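Local coordinates for Tat-secreted protein Rv2525c (Mycobacterium tuberculosis, PDB 4PMR), which may act as a peptidoglycan hydrolase with glycosidase activity and, in vitro, cleaves p-nitrophenyl esters, with a preference for the butyrate, at residues Asp9-Val14 with Gly39-Gly44; Ala74-Gly79 with Lys119-Pro124. All coordinates share one frame; numbering follows the deposited sequence.

Contact 1: residues Asp9-Val14 with Gly39-Gly44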
loop_
_atom_site.group_PDB
_atom_site.type_symbol
_atom_site.label_atom_id
_atom_site.label_comp_id
_atom_site.label_asym_id
_atom_site.label_seq_id
_atom_site.Cartn_x
_atom_site.Cartn_y
_atom_site.Cartn_z
ATOM N N ASP A 9 -7.910 4.370 -1.594
ATOM C CA ASP A 9 -6.481 4.726 -1.505
ATOM C C ASP A 9 -6.295 6.032 -2.271
ATOM O O ASP A 9 -6.968 6.258 -3.282
ATOM C CB ASP A 9 -5.520 3.615 -1.978
ATOM C CG ASP A 9 -5.480 3.420 -3.482
ATOM O OD1 ASP A 9 -4.717 4.153 -4.152
ATOM O OD2 ASP A 9 -6.249 2.566 -3.993
ATOM N N TYR A 10 -5.460 6.927 -1.740
ATOM C CA TYR A 10 -5.252 8.263 -2.305
ATOM C C TYR A 10 -4.010 8.920 -1.698
ATOM O O TYR A 10 -3.664 8.668 -0.527
ATOM C CB TYR A 10 -6.483 9.180 -2.080
ATOM C CG TYR A 10 -7.053 9.119 -0.676
ATOM C CD1 TYR A 10 -7.940 8.108 -0.306
ATOM C CD2 TYR A 10 -6.714 10.075 0.278
ATOM C CE1 TYR A 10 -8.456 8.038 0.986
ATOM C CE2 TYR A 10 -7.271 10.047 1.556
ATOM C CZ TYR A 10 -8.139 9.023 1.904
ATOM O OH TYR A 10 -8.647 8.935 3.172
ATOM N N ALA A 11 -3.353 9.752 -2.517
ATOM C CA ALA A 11 -2.139 10.494 -2.170
ATOM C C ALA A 11 -2.274 12.018 -2.346
ATOM O O ALA A 11 -1.452 12.744 -1.789
ATOM C CB ALA A 11 -0.986 10.005 -3.029
ATOM N N ALA A 12 -3.258 12.499 -3.130
ATOM C CA ALA A 12 -3.391 13.920 -3.490
ATOM C C ALA A 12 -3.960 14.850 -2.392
ATOM O O ALA A 12 -3.895 16.072 -2.549
ATOM C CB ALA A 12 -4.240 14.061 -4.749
ATOM N N GLY A 13 -4.529 14.292 -1.331
ATOM C CA GLY A 13 -5.078 15.095 -0.250
ATOM C C GLY A 13 -5.516 14.276 0.935
ATOM O O GLY A 13 -5.406 13.042 0.932
ATOM N N VAL A 14 -6.050 14.968 1.936
ATOM C CA VAL A 14 -6.607 14.381 3.145
ATOM C C VAL A 14 -8.121 14.524 3.036
ATOM O O VAL A 14 -8.635 15.638 2.866
ATOM C CB VAL A 14 -6.021 15.059 4.418
ATOM C CG1 VAL A 14 -6.642 14.489 5.688
ATOM C CG2 VAL A 14 -4.494 14.924 4.459
ATOM N N GLY A 39 6.575 17.122 -6.241
ATOM C CA GLY A 39 5.278 16.511 -5.991
ATOM C C GLY A 39 4.456 17.257 -4.963
ATOM O O GLY A 39 4.031 16.660 -3.969
ATOM N N ALA A 40 4.217 18.572 -5.219
ATOM C CA ALA A 40 3.451 19.506 -4.377
ATOM C C ALA A 40 1.980 19.091 -4.225
ATOM O O ALA A 40 1.392 19.316 -3.168
ATOM C CB ALA A 40 3.532 20.916 -4.963
ATOM N N TRP A 41 1.396 18.471 -5.271
ATOM C CA TRP A 41 0.012 17.994 -5.264
ATOM C C TRP A 41 -0.212 16.867 -4.228
ATOM O O TRP A 41 -1.357 16.646 -3.843
ATOM C CB TRP A 41 -0.412 17.496 -6.676
ATOM C CG TRP A 41 0.400 16.347 -7.211
ATOM C CD1 TRP A 41 1.578 16.428 -7.896
ATOM C CD2 TRP A 41 0.095 14.944 -7.100
ATOM N NE1 TRP A 41 2.038 15.165 -8.203
ATOM C CE2 TRP A 41 1.151 14.235 -7.722
ATOM C CE3 TRP A 41 -0.950 14.213 -6.503
ATOM C CZ2 TRP A 41 1.185 12.830 -7.779
ATOM C CZ3 TRP A 41 -0.905 12.823 -6.536
ATOM C CH2 TRP A 41 0.143 12.143 -7.181
ATOM N N MET A 42 0.867 16.150 -3.791
ATOM C CA MET A 42 0.768 14.974 -2.920
ATOM C C MET A 42 0.521 15.346 -1.455
ATOM O O MET A 42 1.294 14.949 -0.575
ATOM C CB MET A 42 2.031 14.116 -3.016
ATOM C CG MET A 42 2.335 13.565 -4.388
ATOM S SD MET A 42 3.903 12.656 -4.285
ATOM C CE MET A 42 4.434 12.801 -5.937
ATOM N N LEU A 43 -0.570 16.062 -1.185
ATOM C CA LEU A 43 -0.908 16.536 0.164
ATOM C C LEU A 43 -1.252 15.377 1.130
ATOM O O LEU A 43 -1.163 15.559 2.337
ATOM C CB LEU A 43 -2.056 17.574 0.139
ATOM C CG LEU A 43 -1.809 18.880 -0.664
ATOM C CD1 LEU A 43 -3.019 19.806 -0.565
ATOM C CD2 LEU A 43 -0.540 19.603 -0.203
ATOM N N GLY A 44 -1.552 14.200 0.583
ATOM C CA GLY A 44 -1.852 13.002 1.365
ATOM C C GLY A 44 -0.635 12.160 1.699
ATOM O O GLY A 44 -0.781 11.050 2.207
#
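Ala11 and Gly44 carry the single hydrogen bond that joins two neighbouring loops, a worked example of irregular segments packing largely through backbone, with one indole at the margin. Gly44 N reaches Ala11 O at 2.8 Å, but the bond is bent (138° at the hydrogen) and the donor sits well above the carbonyl plane. Ala11 O also receives a CA-H...O contact from Met42 CA at 3.3 Å. Met42 centres an inverse gamma turn, which folds the chain back so that Met42 CA and Gly44 N converge on one acceptor. Around this point packing is tight. Gly44, with no side chain, lets the carbonyls of Ala11 and Gly13 close in on its CA. Ala12 O and Trp41 O stand only 2.9 Å apart, two acceptors that probably repel. Trp41 O also takes a CA-H...O contact from Ala12 CA and a weak bond from Leu43 N within its own turn.

Trp41 is exposed yet in firm contact. Its CG lies between the backbone N and the carbonyl carbon (chi1 61°), folding the indole back over Met42 CG, which sits against the centre of one face. Ala12 CB comes to the ring edge, 3.7 Å from Trp41 CE3. The looser end is that of exposed Leu43 and Val14: Leu43 CB rests on Ala12 O, and Val14 CG2 comes only to 4.0 Å from Leu43 O.

Both loops belong to a TIM-barrel-clan fold. The Ala11 side chain lies about 4 Å from a bound HEPES molecule, probably from the crystallisation liquor, though it may mark a pocket. Gly44 O accepts a hydrogen bond from Arg30 NH2. One bent bond, a close acceptor pair and a buried Gly13 O with no partner in the model imply that such close backbone packing is likely to cost some polar satisfaction.

Contact 2: residues Ala74-Gly79 with Lys119-Pro124. With NA (sodium ion), chain C.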
loop_
_atom_site.group_PDB
_atom_site.type_symbol
_atom_site.label_atom_id
_atom_site.label_comp_id
_atom_site.label_asym_id
_atom_site.label_seq_id
_atom_site.Cartn_x
_atom_site.Cartn_y
_atom_site.Cartn_z
ATOM N N ALA A 74 10.857 3.923 -9.772
ATOM C CA ALA A 74 10.187 2.932 -8.921
ATOM C C ALA A 74 11.132 2.488 -7.808
ATOM O O ALA A 74 12.308 2.219 -8.055
ATOM C CB ALA A 74 9.738 1.735 -9.750
ATOM N N ASP A 75 10.622 2.437 -6.576
ATOM C CA ASP A 75 11.423 2.140 -5.389
ATOM C C ASP A 75 12.259 0.864 -5.502
ATOM O O ASP A 75 13.373 0.830 -5.002
ATOM C CB ASP A 75 10.492 2.022 -4.169
ATOM C CG ASP A 75 9.703 3.281 -3.860
ATOM O OD1 ASP A 75 10.210 4.394 -4.158
ATOM O OD2 ASP A 75 8.586 3.159 -3.316
ATOM N N TRP A 76 11.731 -0.161 -6.161
ATOM C CA TRP A 76 12.347 -1.495 -6.232
ATOM C C TRP A 76 13.530 -1.589 -7.206
ATOM O O TRP A 76 14.279 -2.574 -7.172
ATOM C CB TRP A 76 11.288 -2.563 -6.553
ATOM C CG TRP A 76 10.517 -2.291 -7.806
ATOM C CD1 TRP A 76 9.309 -1.665 -7.913
ATOM C CD2 TRP A 76 10.900 -2.659 -9.136
ATOM N NE1 TRP A 76 8.923 -1.604 -9.234
ATOM C CE2 TRP A 76 9.871 -2.227 -10.005
ATOM C CE3 TRP A 76 12.005 -3.340 -9.680
ATOM C CZ2 TRP A 76 9.932 -2.428 -11.394
ATOM C CZ3 TRP A 76 12.049 -3.564 -11.058
ATOM C CH2 TRP A 76 11.036 -3.087 -11.899
ATOM N N LEU A 77 13.728 -0.568 -8.045
ATOM C CA LEU A 77 14.822 -0.602 -9.015
ATOM C C LEU A 77 16.186 -0.776 -8.347
ATOM O O LEU A 77 17.010 -1.517 -8.859
ATOM C CB LEU A 77 14.791 0.646 -9.912
ATOM C CG LEU A 77 13.563 0.711 -10.823
ATOM C CD1 LEU A 77 13.403 2.098 -11.424
ATOM C CD2 LEU A 77 13.639 -0.382 -11.905
ATOM N N GLY A 78 16.360 -0.186 -7.165
ATOM C CA GLY A 78 17.613 -0.231 -6.420
ATOM C C GLY A 78 17.807 -1.456 -5.545
ATOM O O GLY A 78 18.714 -1.470 -4.713
ATOM N N GLY A 79 16.970 -2.471 -5.724
ATOM C CA GLY A 79 17.074 -3.756 -5.029
ATOM C C GLY A 79 17.235 -3.711 -3.524
ATOM O O GLY A 79 16.489 -3.014 -2.843
ATOM N N LYS A 119 13.137 -11.199 -10.334
ATOM C CA LYS A 119 14.231 -11.963 -9.717
ATOM C C LYS A 119 15.442 -11.096 -9.346
ATOM O O LYS A 119 16.029 -11.299 -8.290
ATOM C CB LYS A 119 14.709 -13.108 -10.636
ATOM C CG LYS A 119 13.725 -14.277 -10.750
ATOM C CD LYS A 119 14.417 -15.642 -10.848
ATOM C CE LYS A 119 15.342 -15.842 -12.036
ATOM N NZ LYS A 119 14.669 -15.617 -13.345
ATOM N N ASN A 120 15.838 -10.160 -10.221
ATOM C CA ASN A 120 17.059 -9.396 -9.998
ATOM C C ASN A 120 16.886 -8.185 -9.115
ATOM O O ASN A 120 17.873 -7.726 -8.533
ATOM C CB ASN A 120 17.648 -8.967 -11.336
ATOM C CG ASN A 120 18.036 -10.141 -12.204
ATOM O OD1 ASN A 120 18.450 -11.191 -11.711
ATOM N ND2 ASN A 120 17.915 -9.987 -13.518
ATOM N N GLN A 121 15.665 -7.642 -9.030
ATOM C CA GLN A 121 15.451 -6.392 -8.292
ATOM C C GLN A 121 14.349 -6.463 -7.236
ATOM O O GLN A 121 14.585 -5.980 -6.126
ATOM C CB GLN A 121 15.159 -5.227 -9.274
ATOM C CG GLN A 121 16.377 -4.779 -10.085
ATOM C CD GLN A 121 16.037 -4.008 -11.335
ATOM O OE1 GLN A 121 15.504 -4.557 -12.303
ATOM N NE2 GLN A 121 16.344 -2.715 -11.341
ATOM N N ILE A 122 13.155 -7.017 -7.554
ATOM C CA ILE A 122 12.049 -7.037 -6.563
ATOM C C ILE A 122 12.351 -7.996 -5.409
ATOM O O ILE A 122 12.054 -7.654 -4.254
ATOM C CB ILE A 122 10.672 -7.321 -7.223
ATOM C CG1 ILE A 122 10.396 -6.214 -8.272
ATOM C CG2 ILE A 122 9.527 -7.369 -6.174
ATOM C CD1 ILE A 122 9.258 -6.466 -9.178
ATOM N N VAL A 123 12.933 -9.178 -5.706
ATOM C CA VAL A 123 13.277 -10.176 -4.666
ATOM C C VAL A 123 14.214 -9.525 -3.612
ATOM O O VAL A 123 13.794 -9.470 -2.451
ATOM C CB VAL A 123 13.885 -11.467 -5.269
ATOM C CG1 VAL A 123 14.468 -12.369 -4.185
ATOM C CG2 VAL A 123 12.845 -12.219 -6.071
ATOM N N PRO A 124 15.387 -8.931 -3.992
ATOM C CA PRO A 124 16.249 -8.309 -2.963
ATOM C C PRO A 124 15.582 -7.106 -2.284
ATOM O O PRO A 124 15.830 -6.866 -1.094
ATOM C CB PRO A 124 17.522 -7.906 -3.730
ATOM C CG PRO A 124 17.151 -7.897 -5.175
ATOM C CD PRO A 124 16.058 -8.928 -5.320
HETATM NA NA NA C . 20.982 -0.833 -4.687
HETATM O O HOH W 1 21.544 -2.878 -3.463
HETATM O O HOH W 2 23.589 -0.382 -4.587
#
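Gly79 CA, rather than an amide, points a hydrogen at Gln121 O (3.5 Å, 155° at the hydrogen), where helix 115-133 widens into a pi-type turn at 119-122 and kinks at Pro124. Gly79 has no side chain to hold the helix off, and Pro124 CG also lies alongside its CA. The firmer link comes from the Gln121 side chain, whose extended arm (chi2 160°) carries NE2 to Leu77 O at 2.8 Å. That bond is nearly straight, lies in the carbonyl plane on a lone pair, and runs close to the amide plane of Gln121.

Trp76 packs beside it. Ile122 CG1 presses on one indole face toward the rim, 3.6 Å from Trp76 CE3, with CD1 making a CH-pi contact over the six-membered ring. Leu77 CD2 lies against the opposite face, also toward the rim, and Gln121 CB meets the ring edge. Trp76 NE1 is bonded to Asp111.

The contact thus pins the loop after strand 61-66 against helix 115-133. Next to the bond, Gly78 O binds a sodium ion at 2.4 Å, with Ser81 OG and two waters completing the observed ligands. Successive carbonyls therefore serve different partners: Leu77 O an amide, Gly78 O a cation.

From the N terminus, strand 6-9 runs into the first half of contact 1. Helix 17-22 and strand 27-31 follow before residues 39-44 return to close it, so it spans one beta-alpha-beta unit of parallel strands. The chain then makes helix 49-57 and strand 61-66, and only afterwards opens contact 2, whose longer loop takes in helix 79-96 and strand 105-108 before helix 115-133 closes it. The two contacts are in series, neither nesting nor crossing. The centres of contact 1 and contact 2 lie about 25 Å apart, and the nearest atoms of contacts 1 and 2 about 10 Å apart. Strand 61-66, paired with 27-31 and 105-108, connects the two regions through the sheet.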